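Long-range contacts in alpha-11 giardin (Giardia intestinalis, PDB 2II2), which binds calcium and, as an annexin-family giardin, probably associates with phosphatidylserine-containing membranes and with the cytoskeleton that supports attachment of the parasite: residues Asp8-Val13 / Thr42-Thr47; Thr151-Val156 / Lys191-Arg196; Asp283-Phe288 / Ala301-Trp306; Ala96-Val101 / Tyr140-Ala145. All coordinates share one frame; numbering follows the deposited sequence. Where two conformers were deposited one is given.

Contact 1: Asp8-Val13 / Thr42-Thr47; sequences DAIPEV and TQFQDT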
loop_
_atom_site.group_PDB
_atom_site.type_symbol
_atom_site.label_atom_id
_atom_site.label_comp_id
_atom_site.label_asym_id
_atom_site.label_seq_id
_atom_site.Cartn_x
_atom_site.Cartn_y
_atom_site.Cartn_z
ATOM N N ASP A 8 -5.125 -10.203 31.410
ATOM C CA ASP A 8 -4.755 -11.580 31.094
ATOM C C ASP A 8 -4.047 -11.670 29.754
ATOM O O ASP A 8 -3.159 -12.494 29.551
ATOM C CB ASP A 8 -5.966 -12.503 31.102
ATOM C CG ASP A 8 -6.626 -12.571 32.459
ATOM O OD1 ASP A 8 -5.896 -12.667 33.475
ATOM O OD2 ASP A 8 -7.876 -12.501 32.505
ATOM N N ALA A 9 -4.449 -10.809 28.831
ATOM C CA ALA A 9 -3.894 -10.854 27.496
ATOM C C ALA A 9 -2.421 -10.461 27.425
ATOM O O ALA A 9 -1.704 -10.978 26.586
ATOM C CB ALA A 9 -4.715 -9.985 26.594
ATOM N N ILE A 10 -1.962 -9.584 28.317
ATOM C CA ILE A 10 -0.560 -9.157 28.315
ATOM C C ILE A 10 0.410 -10.312 28.586
ATOM O O ILE A 10 1.294 -10.565 27.769
ATOM C CB ILE A 10 -0.362 -7.964 29.270
ATOM C CG1 ILE A 10 -0.955 -6.713 28.620
ATOM C CG2 ILE A 10 1.082 -7.716 29.583
ATOM C CD1 ILE A 10 -1.223 -5.597 29.563
ATOM N N PRO A 11 0.239 -11.027 29.715
ATOM C CA PRO A 11 1.110 -12.194 29.900
ATOM C C PRO A 11 0.921 -13.270 28.818
ATOM O O PRO A 11 1.864 -13.979 28.462
ATOM C CB PRO A 11 0.725 -12.715 31.307
ATOM C CG PRO A 11 -0.514 -12.055 31.653
ATOM C CD PRO A 11 -0.639 -10.790 30.878
ATOM N N GLU A 12 -0.306 -13.402 28.323
ATOM C CA GLU A 12 -0.606 -14.370 27.262
ATOM C C GLU A 12 0.256 -14.117 26.024
ATOM O O GLU A 12 0.929 -15.033 25.516
ATOM C CB GLU A 12 -2.094 -14.312 26.905
ATOM C CG GLU A 12 -2.528 -15.286 25.815
ATOM C CD GLU A 12 -3.977 -15.131 25.415
ATOM O OE1 GLU A 12 -4.636 -14.134 25.783
ATOM O OE2 GLU A 12 -4.461 -16.026 24.691
ATOM N N VAL A 13 0.252 -12.881 25.547
ATOM C CA VAL A 13 1.033 -12.590 24.357
ATOM C C VAL A 13 2.546 -12.530 24.621
ATOM O O VAL A 13 3.335 -12.854 23.747
ATOM C CB VAL A 13 0.551 -11.330 23.594
ATOM C CG1 VAL A 13 0.844 -10.026 24.380
ATOM C CG2 VAL A 13 1.145 -11.273 22.196
ATOM N N THR A 42 -0.210 -0.043 24.808
ATOM C CA THR A 42 0.064 0.893 25.901
ATOM C C THR A 42 0.162 0.199 27.243
ATOM O O THR A 42 1.121 0.380 27.993
ATOM C CB THR A 42 -1.008 1.996 25.950
ATOM O OG1 THR A 42 -0.957 2.718 24.718
ATOM C CG2 THR A 42 -0.793 2.986 27.128
ATOM N N GLN A 43 -0.803 -0.660 27.509
ATOM C CA GLN A 43 -0.820 -1.390 28.766
ATOM C C GLN A 43 0.319 -2.407 28.826
ATOM O O GLN A 43 0.894 -2.638 29.893
ATOM C CB GLN A 43 -2.163 -2.097 28.973
ATOM C CG GLN A 43 -3.346 -1.180 29.305
ATOM C CD GLN A 43 -4.449 -1.881 30.119
ATOM O OE1 GLN A 43 -5.579 -1.397 30.185
ATOM N NE2 GLN A 43 -4.118 -3.005 30.744
ATOM N N PHE A 44 0.631 -3.035 27.688
ATOM C CA PHE A 44 1.724 -4.000 27.628
ATOM C C PHE A 44 3.017 -3.350 28.095
ATOM O O PHE A 44 3.757 -3.925 28.927
ATOM C CB PHE A 44 1.872 -4.540 26.211
ATOM C CG PHE A 44 2.924 -5.586 26.065
ATOM C CD1 PHE A 44 2.603 -6.950 26.115
ATOM C CD2 PHE A 44 4.245 -5.221 25.835
ATOM C CE1 PHE A 44 3.581 -7.925 25.962
ATOM C CE2 PHE A 44 5.224 -6.201 25.687
ATOM C CZ PHE A 44 4.888 -7.557 25.756
ATOM N N GLN A 45 3.266 -2.131 27.621
ATOM C CA GLN A 45 4.512 -1.469 27.986
ATOM C C GLN A 45 4.490 -1.016 29.451
ATOM O O GLN A 45 5.479 -1.137 30.158
ATOM C CB GLN A 45 4.793 -0.309 27.036
ATOM C CG GLN A 45 6.058 0.468 27.332
ATOM C CD GLN A 45 6.519 1.291 26.135
ATOM O OE1 GLN A 45 5.835 1.366 25.119
ATOM N NE2 GLN A 45 7.692 1.893 26.244
ATOM N N ASP A 46 3.352 -0.498 29.895
ATOM C CA ASP A 46 3.209 -0.093 31.311
ATOM C C ASP A 46 3.471 -1.265 32.241
ATOM O O ASP A 46 4.159 -1.116 33.247
ATOM C CB ASP A 46 1.821 0.469 31.595
ATOM C CG ASP A 46 1.660 0.916 33.040
ATOM O OD1 ASP A 46 2.290 1.925 33.425
ATOM O OD2 ASP A 46 0.919 0.224 33.766
ATOM N N THR A 47 2.927 -2.427 31.902
ATOM C CA THR A 47 3.029 -3.613 32.760
ATOM C C THR A 47 4.415 -4.279 32.686
ATOM O O THR A 47 4.990 -4.646 33.725
ATOM C CB THR A 47 1.929 -4.626 32.372
ATOM O OG1 THR A 47 0.638 -4.058 32.634
ATOM C CG2 THR A 47 2.067 -5.948 33.118
#

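Contact 2: Thr151-Val156 / Lys191-Arg196; sequences TPRGSV and KEINHR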
loop_
_atom_site.group_PDB
_atom_site.type_symbol
_atom_site.label_atom_id
_atom_site.label_comp_id
_atom_site.label_asym_id
_atom_site.label_seq_id
_atom_site.Cartn_x
_atom_site.Cartn_y
_atom_site.Cartn_z
ATOM N N THR A 151 -9.385 18.972 -8.406
ATOM C CA THR A 151 -10.291 20.052 -8.766
ATOM C C THR A 151 -10.960 19.687 -10.083
ATOM O O THR A 151 -10.342 19.076 -10.956
ATOM C CB THR A 151 -9.578 21.427 -8.935
ATOM O OG1 THR A 151 -8.600 21.359 -9.969
ATOM C CG2 THR A 151 -8.917 21.920 -7.654
ATOM N N PRO A 152 -12.247 20.032 -10.220
ATOM C CA PRO A 152 -12.908 19.752 -11.491
ATOM C C PRO A 152 -12.315 20.565 -12.634
ATOM O O PRO A 152 -11.918 21.722 -12.426
ATOM C CB PRO A 152 -14.350 20.202 -11.241
ATOM C CG PRO A 152 -14.491 20.239 -9.769
ATOM C CD PRO A 152 -13.169 20.627 -9.231
ATOM N N ARG A 153 -12.292 19.983 -13.839
ATOM C CA ARG A 153 -11.835 20.697 -15.036
ATOM C C ARG A 153 -12.925 20.907 -16.054
ATOM O O ARG A 153 -12.760 21.740 -16.929
ATOM C CB ARG A 153 -10.656 19.977 -15.692
ATOM C CG ARG A 153 -9.437 19.867 -14.780
ATOM C CD ARG A 153 -8.303 19.076 -15.433
ATOM N NE ARG A 153 -8.658 17.681 -15.687
ATOM C CZ ARG A 153 -8.334 16.646 -14.911
ATOM N NH1 ARG A 153 -7.649 16.815 -13.774
ATOM N NH2 ARG A 153 -8.694 15.420 -15.285
ATOM N N GLY A 154 -14.010 20.132 -15.994
ATOM C CA GLY A 154 -15.079 20.295 -16.988
ATOM C C GLY A 154 -14.619 19.984 -18.401
ATOM O O GLY A 154 -15.110 20.554 -19.365
ATOM N N SER A 155 -13.643 19.086 -18.527
ATOM C CA SER A 155 -13.088 18.743 -19.839
ATOM C C SER A 155 -12.940 17.223 -19.989
ATOM O O SER A 155 -11.864 16.722 -20.352
ATOM C CB SER A 155 -11.737 19.456 -20.063
ATOM O OG SER A 155 -10.792 19.116 -19.066
ATOM N N VAL A 156 -14.012 16.481 -19.747
ATOM C CA VAL A 156 -13.941 15.027 -19.614
ATOM C C VAL A 156 -13.521 14.418 -20.949
ATOM O O VAL A 156 -12.611 13.571 -20.991
ATOM C CB VAL A 156 -15.260 14.399 -19.097
ATOM C CG1 VAL A 156 -15.307 12.904 -19.361
ATOM C CG2 VAL A 156 -15.485 14.728 -17.612
ATOM N N LYS A 191 -14.407 9.110 -13.086
ATOM C CA LYS A 191 -15.264 7.998 -13.488
ATOM C C LYS A 191 -15.707 8.210 -14.949
ATOM O O LYS A 191 -15.738 7.258 -15.757
ATOM C CB LYS A 191 -16.490 7.940 -12.581
ATOM C CG LYS A 191 -17.356 6.710 -12.784
ATOM C CD LYS A 191 -18.535 6.646 -11.838
ATOM C CE LYS A 191 -19.263 5.316 -12.026
ATOM N NZ LYS A 191 -20.387 5.214 -11.056
ATOM N N GLU A 192 -16.050 9.462 -15.283
ATOM C CA GLU A 192 -16.456 9.789 -16.639
ATOM C C GLU A 192 -15.293 9.722 -17.654
ATOM O O GLU A 192 -15.466 9.235 -18.782
ATOM C CB GLU A 192 -17.103 11.164 -16.653
ATOM C CG GLU A 192 -18.356 11.201 -15.798
ATOM C CD GLU A 192 -18.770 12.597 -15.335
ATOM O OE1 GLU A 192 -18.130 13.599 -15.734
ATOM O OE2 GLU A 192 -19.754 12.683 -14.552
ATOM N N ILE A 193 -14.104 10.196 -17.254
ATOM C CA ILE A 193 -12.926 10.144 -18.103
ATOM C C ILE A 193 -12.587 8.694 -18.429
ATOM O O ILE A 193 -12.302 8.357 -19.591
ATOM C CB ILE A 193 -11.737 10.865 -17.432
ATOM C CG1 ILE A 193 -12.014 12.376 -17.343
ATOM C CG2 ILE A 193 -10.422 10.547 -18.139
ATOM C CD1 ILE A 193 -11.073 13.079 -16.345
ATOM N N ASN A 194 -12.637 7.850 -17.392
ATOM C CA ASN A 194 -12.360 6.448 -17.548
ATOM C C ASN A 194 -13.311 5.779 -18.538
ATOM O O ASN A 194 -12.876 5.044 -19.440
ATOM C CB ASN A 194 -12.414 5.776 -16.178
ATOM C CG ASN A 194 -12.120 4.318 -16.239
ATOM O OD1 ASN A 194 -10.997 3.913 -16.586
ATOM N ND2 ASN A 194 -13.102 3.493 -15.877
ATOM N N HIS A 195 -14.601 6.032 -18.384
ATOM C CA HIS A 195 -15.554 5.455 -19.304
ATOM C C HIS A 195 -15.314 5.931 -20.723
ATOM O O HIS A 195 -15.337 5.130 -21.670
ATOM C CB HIS A 195 -16.967 5.815 -18.859
ATOM C CG HIS A 195 -18.025 5.439 -19.854
ATOM N ND1 HIS A 195 -18.238 4.134 -20.238
ATOM C CD2 HIS A 195 -18.921 6.187 -20.537
ATOM C CE1 HIS A 195 -19.229 4.091 -21.111
ATOM N NE2 HIS A 195 -19.659 5.323 -21.314
ATOM N N ARG A 196 -15.064 7.233 -20.887
ATOM C CA ARG A 196 -14.846 7.770 -22.240
ATOM C C ARG A 196 -13.601 7.139 -22.863
ATOM O O ARG A 196 -13.595 6.847 -24.075
ATOM C CB ARG A 196 -14.722 9.295 -22.184
ATOM C CG ARG A 196 -16.028 10.070 -21.884
ATOM C CD ARG A 196 -15.856 11.563 -22.080
ATOM N NE ARG A 196 -16.226 12.039 -23.418
ATOM C CZ ARG A 196 -17.446 12.436 -23.777
ATOM N NH1 ARG A 196 -18.446 12.412 -22.904
ATOM N NH2 ARG A 196 -17.673 12.851 -25.019
#

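Contact 3: Asp283-Phe288 / Ala301-Trp306; sequences DILSRF and ACLMFW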
loop_
_atom_site.group_PDB
_atom_site.type_symbol
_atom_site.label_atom_id
_atom_site.label_comp_id
_atom_site.label_asym_id
_atom_site.label_seq_id
_atom_site.Cartn_x
_atom_site.Cartn_y
_atom_site.Cartn_z
ATOM N N ASP A 283 -6.857 -16.989 -3.623
ATOM C CA ASP A 283 -5.555 -16.673 -4.168
ATOM C C ASP A 283 -4.488 -16.483 -3.095
ATOM O O ASP A 283 -3.321 -16.837 -3.294
ATOM C CB ASP A 283 -5.622 -15.461 -5.073
ATOM C CG ASP A 283 -6.262 -15.762 -6.420
ATOM O OD1 ASP A 283 -6.710 -16.906 -6.660
ATOM O OD2 ASP A 283 -6.299 -14.820 -7.237
ATOM N N ILE A 284 -4.867 -15.965 -1.934
ATOM C CA ILE A 284 -3.929 -15.915 -0.828
ATOM C C ILE A 284 -3.503 -17.342 -0.456
ATOM O O ILE A 284 -2.311 -17.631 -0.283
ATOM C CB ILE A 284 -4.547 -15.158 0.379
ATOM C CG1 ILE A 284 -4.650 -13.644 0.069
ATOM C CG2 ILE A 284 -3.705 -15.380 1.612
ATOM C CD1 ILE A 284 -5.606 -12.849 0.975
ATOM N N LEU A 285 -4.486 -18.238 -0.360
ATOM C CA LEU A 285 -4.235 -19.641 -0.039
ATOM C C LEU A 285 -3.330 -20.297 -1.066
ATOM O O LEU A 285 -2.383 -21.025 -0.716
ATOM C CB LEU A 285 -5.565 -20.414 0.052
ATOM C CG LEU A 285 -6.437 -20.193 1.303
ATOM C CD1 LEU A 285 -7.847 -20.756 1.120
ATOM C CD2 LEU A 285 -5.784 -20.800 2.531
ATOM N N SER A 286 -3.611 -20.059 -2.347
ATOM C CA SER A 286 -2.852 -20.696 -3.424
ATOM C C SER A 286 -1.454 -20.137 -3.560
ATOM O O SER A 286 -0.495 -20.890 -3.748
ATOM C CB SER A 286 -3.568 -20.527 -4.763
ATOM O OG SER A 286 -4.797 -21.212 -4.773
ATOM N N ARG A 287 -1.357 -18.804 -3.512
ATOM C CA ARG A 287 -0.111 -18.122 -3.847
ATOM C C ARG A 287 0.950 -18.257 -2.787
ATOM O O ARG A 287 2.137 -18.441 -3.105
ATOM C CB ARG A 287 -0.369 -16.620 -4.129
ATOM C CG ARG A 287 0.906 -15.753 -4.271
ATOM C CD ARG A 287 1.683 -16.204 -5.470
ATOM N NE ARG A 287 2.967 -15.515 -5.737
ATOM C CZ ARG A 287 4.158 -15.915 -5.276
ATOM N NH1 ARG A 287 4.250 -16.961 -4.455
ATOM N NH2 ARG A 287 5.277 -15.283 -5.630
ATOM N N PHE A 288 0.554 -18.103 -1.530
ATOM C CA PHE A 288 1.533 -17.933 -0.435
ATOM C C PHE A 288 1.763 -19.270 0.267
ATOM O O PHE A 288 1.266 -19.523 1.388
ATOM C CB PHE A 288 1.102 -16.800 0.502
ATOM C CG PHE A 288 0.985 -15.473 -0.191
ATOM C CD1 PHE A 288 -0.260 -14.976 -0.543
ATOM C CD2 PHE A 288 2.120 -14.749 -0.558
ATOM C CE1 PHE A 288 -0.382 -13.761 -1.214
ATOM C CE2 PHE A 288 1.997 -13.535 -1.229
ATOM C CZ PHE A 288 0.735 -13.051 -1.550
ATOM N N ALA A 301 -1.405 -15.259 8.567
ATOM C CA ALA A 301 -1.458 -13.885 9.047
ATOM C C ALA A 301 -2.247 -13.002 8.089
ATOM O O ALA A 301 -3.039 -12.164 8.526
ATOM C CB ALA A 301 -0.057 -13.333 9.232
ATOM N N CYS A 302 -1.979 -13.166 6.800
ATOM C CA CYS A 302 -2.614 -12.374 5.759
ATOM C C CYS A 302 -4.127 -12.607 5.761
ATOM O O CYS A 302 -4.909 -11.657 5.753
ATOM C CB CYS A 302 -1.987 -12.749 4.418
ATOM S SG CYS A 302 -2.587 -11.775 3.019
ATOM N N LEU A 303 -4.554 -13.871 5.764
ATOM C CA LEU A 303 -5.988 -14.171 5.837
ATOM C C LEU A 303 -6.657 -13.551 7.075
ATOM O O LEU A 303 -7.762 -12.987 7.018
ATOM C CB LEU A 303 -6.209 -15.675 5.804
ATOM C CG LEU A 303 -5.875 -16.387 4.493
ATOM C CD1 LEU A 303 -5.876 -17.884 4.758
ATOM C CD2 LEU A 303 -6.826 -16.046 3.332
ATOM N N MET A 304 -5.973 -13.677 8.211
ATOM C CA MET A 304 -6.487 -13.094 9.441
ATOM C C MET A 304 -6.651 -11.591 9.307
ATOM O O MET A 304 -7.714 -11.064 9.682
ATOM C CB MET A 304 -5.603 -13.493 10.634
ATOM C CG MET A 304 -6.015 -12.919 11.979
ATOM S SD MET A 304 -5.494 -11.206 12.276
ATOM C CE MET A 304 -3.698 -11.383 12.220
ATOM N N PHE A 305 -5.632 -10.890 8.826
ATOM C CA PHE A 305 -5.745 -9.445 8.769
ATOM C C PHE A 305 -6.842 -8.976 7.805
ATOM O O PHE A 305 -7.462 -7.928 8.037
ATOM C CB PHE A 305 -4.409 -8.794 8.418
ATOM C CG PHE A 305 -3.478 -8.592 9.581
ATOM C CD1 PHE A 305 -2.190 -9.144 9.573
ATOM C CD2 PHE A 305 -3.845 -7.787 10.654
ATOM C CE1 PHE A 305 -1.324 -8.943 10.645
ATOM C CE2 PHE A 305 -3.000 -7.581 11.746
ATOM C CZ PHE A 305 -1.711 -8.158 11.731
ATOM N N TRP A 306 -7.103 -9.741 6.758
ATOM C CA TRP A 306 -8.125 -9.373 5.792
ATOM C C TRP A 306 -9.489 -9.933 6.137
ATOM O O TRP A 306 -10.445 -9.700 5.403
ATOM C CB TRP A 306 -7.726 -9.849 4.389
ATOM C CG TRP A 306 -6.691 -9.007 3.763
ATOM C CD1 TRP A 306 -5.380 -9.328 3.525
ATOM C CD2 TRP A 306 -6.875 -7.674 3.273
ATOM N NE1 TRP A 306 -4.737 -8.268 2.931
ATOM C CE2 TRP A 306 -5.633 -7.230 2.794
ATOM C CE3 TRP A 306 -7.973 -6.808 3.213
ATOM C CZ2 TRP A 306 -5.461 -5.959 2.233
ATOM C CZ3 TRP A 306 -7.802 -5.545 2.667
ATOM C CH2 TRP A 306 -6.557 -5.136 2.202
#

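Contact 4: Ala96-Val101 / Tyr140-Ala145; sequences AIHDVV and YLCHLA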
loop_
_atom_site.group_PDB
_atom_site.type_symbol
_atom_site.label_atom_id
_atom_site.label_comp_id
_atom_site.label_asym_id
_atom_site.label_seq_id
_atom_site.Cartn_x
_atom_site.Cartn_y
_atom_site.Cartn_z
ATOM N N ALA A 96 6.858 0.959 -2.635
ATOM C CA ALA A 96 6.501 1.239 -1.246
ATOM C C ALA A 96 6.088 2.707 -1.063
ATOM O O ALA A 96 5.118 3.018 -0.357
ATOM C CB ALA A 96 7.643 0.895 -0.308
ATOM N N ILE A 97 6.830 3.636 -1.684
ATOM C CA ILE A 97 6.449 5.052 -1.578
ATOM C C ILE A 97 5.062 5.276 -2.183
ATOM O O ILE A 97 4.217 5.959 -1.598
ATOM C CB ILE A 97 7.499 5.979 -2.263
ATOM C CG1 ILE A 97 8.897 5.769 -1.649
ATOM C CG2 ILE A 97 7.054 7.421 -2.124
ATOM C CD1 ILE A 97 10.037 6.322 -2.509
ATOM N N HIS A 98 4.829 4.689 -3.347
ATOM C CA HIS A 98 3.553 4.817 -4.014
ATOM C C HIS A 98 2.411 4.299 -3.163
ATOM O O HIS A 98 1.353 4.928 -3.052
ATOM C CB HIS A 98 3.568 4.070 -5.348
ATOM C CG HIS A 98 4.374 4.744 -6.400
ATOM N ND1 HIS A 98 4.741 4.095 -7.554
ATOM C CD2 HIS A 98 4.903 5.989 -6.472
ATOM C CE1 HIS A 98 5.464 4.916 -8.295
ATOM N NE2 HIS A 98 5.553 6.082 -7.673
ATOM N N ASP A 99 2.602 3.127 -2.564
ATOM C CA ASP A 99 1.541 2.565 -1.712
ATOM C C ASP A 99 1.120 3.595 -0.649
ATOM O O ASP A 99 -0.072 3.815 -0.357
ATOM C CB ASP A 99 2.006 1.280 -1.007
ATOM C CG ASP A 99 2.182 0.105 -1.948
ATOM O OD1 ASP A 99 1.755 0.192 -3.108
ATOM O OD2 ASP A 99 2.759 -0.936 -1.546
ATOM N N VAL A 100 2.112 4.224 -0.041
ATOM C CA VAL A 100 1.871 5.179 1.012
ATOM C C VAL A 100 1.222 6.473 0.551
ATOM O O VAL A 100 0.292 6.926 1.205
ATOM C CB VAL A 100 3.156 5.485 1.800
ATOM C CG1 VAL A 100 2.970 6.682 2.732
ATOM C CG2 VAL A 100 3.575 4.249 2.580
ATOM N N VAL A 101 1.745 7.087 -0.517
ATOM C CA VAL A 101 1.283 8.416 -0.889
ATOM C C VAL A 101 0.149 8.417 -1.891
ATOM O O VAL A 101 -0.581 9.416 -1.966
ATOM C CB VAL A 101 2.435 9.365 -1.373
ATOM C CG1 VAL A 101 3.556 9.421 -0.299
ATOM C CG2 VAL A 101 2.993 8.991 -2.738
ATOM N N TYR A 140 7.338 11.529 -10.725
ATOM C CA TYR A 140 6.275 12.507 -10.731
ATOM C C TYR A 140 5.126 12.106 -9.823
ATOM O O TYR A 140 4.535 12.955 -9.164
ATOM C CB TYR A 140 5.748 12.814 -12.143
ATOM C CG TYR A 140 6.634 13.780 -12.861
ATOM C CD1 TYR A 140 7.585 13.340 -13.773
ATOM C CD2 TYR A 140 6.547 15.138 -12.603
ATOM C CE1 TYR A 140 8.439 14.231 -14.419
ATOM C CE2 TYR A 140 7.405 16.051 -13.250
ATOM C CZ TYR A 140 8.338 15.575 -14.155
ATOM O OH TYR A 140 9.184 16.466 -14.779
ATOM N N LEU A 141 4.776 10.819 -9.762
ATOM C CA LEU A 141 3.695 10.377 -8.870
ATOM C C LEU A 141 4.027 10.736 -7.434
ATOM O O LEU A 141 3.146 11.182 -6.696
ATOM C CB LEU A 141 3.485 8.878 -9.002
ATOM C CG LEU A 141 2.698 8.442 -10.238
ATOM C CD1 LEU A 141 2.979 6.975 -10.570
ATOM C CD2 LEU A 141 1.202 8.688 -10.003
ATOM N N CYS A 142 5.289 10.528 -7.039
ATOM C CA CYS A 142 5.671 10.808 -5.651
ATOM C C CYS A 142 5.452 12.280 -5.309
ATOM O O CYS A 142 4.797 12.634 -4.308
ATOM C CB CYS A 142 7.113 10.432 -5.358
ATOM S SG CYS A 142 7.422 8.650 -5.460
ATOM N N HIS A 143 6.012 13.152 -6.142
ATOM C CA HIS A 143 5.956 14.584 -5.869
ATOM C C HIS A 143 4.535 15.139 -5.985
ATOM O O HIS A 143 4.062 15.900 -5.132
ATOM C CB HIS A 143 6.852 15.352 -6.842
ATOM C CG HIS A 143 8.315 15.214 -6.568
ATOM N ND1 HIS A 143 9.076 16.266 -6.104
ATOM C CD2 HIS A 143 9.166 14.170 -6.732
ATOM C CE1 HIS A 143 10.338 15.873 -6.005
ATOM N NE2 HIS A 143 10.422 14.609 -6.384
ATOM N N LEU A 144 3.863 14.816 -7.087
ATOM C CA LEU A 144 2.552 15.421 -7.322
ATOM C C LEU A 144 1.495 14.897 -6.355
ATOM O O LEU A 144 0.590 15.634 -5.969
ATOM C CB LEU A 144 2.088 15.312 -8.782
ATOM C CG LEU A 144 2.989 16.020 -9.800
ATOM C CD1 LEU A 144 2.397 15.898 -11.206
ATOM C CD2 LEU A 144 3.280 17.471 -9.444
ATOM N N ALA A 145 1.627 13.646 -5.919
ATOM C CA ALA A 145 0.697 13.101 -4.936
ATOM C C ALA A 145 0.636 13.959 -3.677
ATOM O O ALA A 145 -0.429 14.137 -3.086
ATOM C CB ALA A 145 1.082 11.663 -4.550
HETATM O O HOH W 1 -0.514 11.685 -0.633
#

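Contact 1: Asp8-Val13 / Thr42-Thr47
Ile10 presses into the facing helix at Gln43, Phe44 and Thr47, and apolar packing carries almost the whole contact. Its CD1 comes down on the backbone, 3.6 Å from Gln43 C, with the CB of Gln43 just beside it. The other branch, CG2, lies anti to the backbone N (CG1 takes chi1 -74°) and meets the ring of Phe44 at CD1, 3.9 Å away. A branched isoleucine suits this place because one arm can lie on the backbone while the other touches the ring. One turn on, Val13 sends CG1 to within 3.8 Å of Phe44 CE1, so the two aliphatic residues reach the CD1-CE1 side of the ring obliquely, from opposite sides of its plane. Thr47 borders the contact, its OG1 3.9 Å from Ile10 CD1.

No hydrogen bond joins the two segments. Glu12, away from the interface, forms a salt bridge with Arg31. The Phe44 ring stands edge-to-face with Phe52 and also touches Phe55, while Val13 rests on Leu25 and Phe28.

Val13 lies about 9 Å, side chain to side chain, from Ile60, which binds calcium in another crystal structure of this protein; no calcium is bound here. The axes of 9-13 and 42-47 approach to 10.1 Å and cross at -81°. Such a near-perpendicular crossing is consistent with the annexin fold, where one helix of each repeat runs roughly across the other four.

Contact 2: Thr151-Val156 / Lys191-Arg196
Val156 and Ile193 mark the closest approach of the two backbones, their CA atoms 5.2 Å apart. Residues 151-155 form an irregular loop, whereas 191-196 is continuous helix. The loop turns at Gly154, whose positive phi of 63° suits a residue without a side chain, and Ser155 then occupies the N-cap position of helix 156-169. Its OG makes no capping bond but is hydrogen-bonded to Asp159.

No hydrogen bond crosses the interface; Val156, the first residue of its helix, does most of the touching. Its CG1, anti to the backbone N (chi1 163°), lies 3.6 Å from Ile193 N and 3.9 Å from Ile193 CG1. The second methyl, CG2, approaches Glu192 OE1 at 3.4 Å, and the two side chains cross at about a right angle. Valine fits because one methyl can lie on the helix backbone while the other meets the Glu192 side chain. Arg196 also passes CG1, but the modelled spacing there is too short to be trusted.

Arg153 meets Ile193 differently: NH2 lies 3.5 Å from CD1, with that methyl at the edge of the guanidinium, near its plane. The charged group is held mainly by a salt bridge from NE to Asp159, and NH2 also bonds Ser185 OG.

Glu189 accepts hydrogen bonds from the backbone N of both Arg153 and Gly154, tying the loop to helix 187-201. Ile193 continues onto Leu163 of helix 156-169, and Asn194 faces helix 216-230, so this surface contact joins the loop between helices 137-147 and 156-169 to helix 187-201.

Contact 3: Asp283-Phe288 / Ala301-Trp306
Ile284 and Leu303 slide past each other in opposite directions, with Ile284 CG2 3.6 Å from Leu303 CD2. The other arm of Ile284 ends at CD1, which touches Cys302 SG at 3.8 Å and, more loosely, Trp306 CD1 at 4.4 Å. Leu303 divides its two methyls between neighbours: CD2 goes to Ile284, while CD1 meets Leu285 CD2 at 3.7 Å, those side chains crossing at about a right angle. Branched Ile284 and Leu303 suit this seam, since each engages more than one partner. Cys302, slim and apolar enough to be buried, sets its SG anti to the backbone N (chi1 -176°), where it also lies in the plane of the Trp306 ring at its edge.

The pair forms an antiparallel helical hairpin within the annexin domain, the short axes 10.3 Å apart and 169° from parallel.

Trp306 is oriented by a hydrogen bond from NE1 to Thr260 OG1 and by an edge-to-face meeting with Phe240. The same Phe240, on helix 232-244, touches Ile284 and Cys302 as well. Further out, Arg287 bridges to Asp249 while its CG lies over the centre of one face of the Phe288 ring, and Phe288 O accepts a hydrogen bond from Arg299.

Contact 4: Ala96-Val101 / Tyr140-Ala145
His98 reaches toward Leu141 and Cys142 with its flat ring, and its path shows how the two helices meet. From CB the chain places CG anti to the carbonyl carbon (chi1 -73°). Of the ring atoms, CD2 comes first, 3.8 Å from Cys142 SG, the sulfur standing oblique to the ring. CE1 meets Leu141 CD1 at 3.9 Å, and this methyl lies off-centre over the ring, 29° from its normal, as a CH-pi contact. At the tip NE2 touches Leu141 CB at 3.7 Å and gives its N-H to Ala138 O, a bond that should fix the ring's rotation. Histidine suits the site because its ring packs against aliphatic carbons yet can still hydrogen-bond to a backbone carbonyl.

Beside it, Ile97 CG2 reaches Cys142 SG at 3.6 Å, so the compact thiol touches both isoleucine and imidazole. One turn on, Val101 CG2 meets Ala145 CB at 3.8 Å, where the small alanine lets the backbones draw near. A water donates to Val101 O at 2.6 Å and more weakly to Ala145 O, which also accepts from Arg109.

The segments run nearly parallel, at 26°. Ile97 rests on Ala87 of helix 76-89, and Leu141 on Val179 of helix 175-184, so these two helices also pack on the pair, near the middle of an all-helical chain.

The four contacts come along the chain in the order 1, 4, 2, 3 and never overlap. Contact 4 lies nearest the middle, about 10 Å from the chain's centre, while contacts 1 and 2 sit on opposite sides of it, their centres about 51 Å apart. Contact 3, from the C-terminal helices, stands about 28 Å from contact 1 and 26 Å from contact 4, centre to centre. Helix 137-147 of contact 4 runs into the loop of contact 2, and helix 22-29 touches residues of both contact 1 and contact 3. Hence N- and C-terminal parts come near each other in an annexin body of helices and loops, without strands.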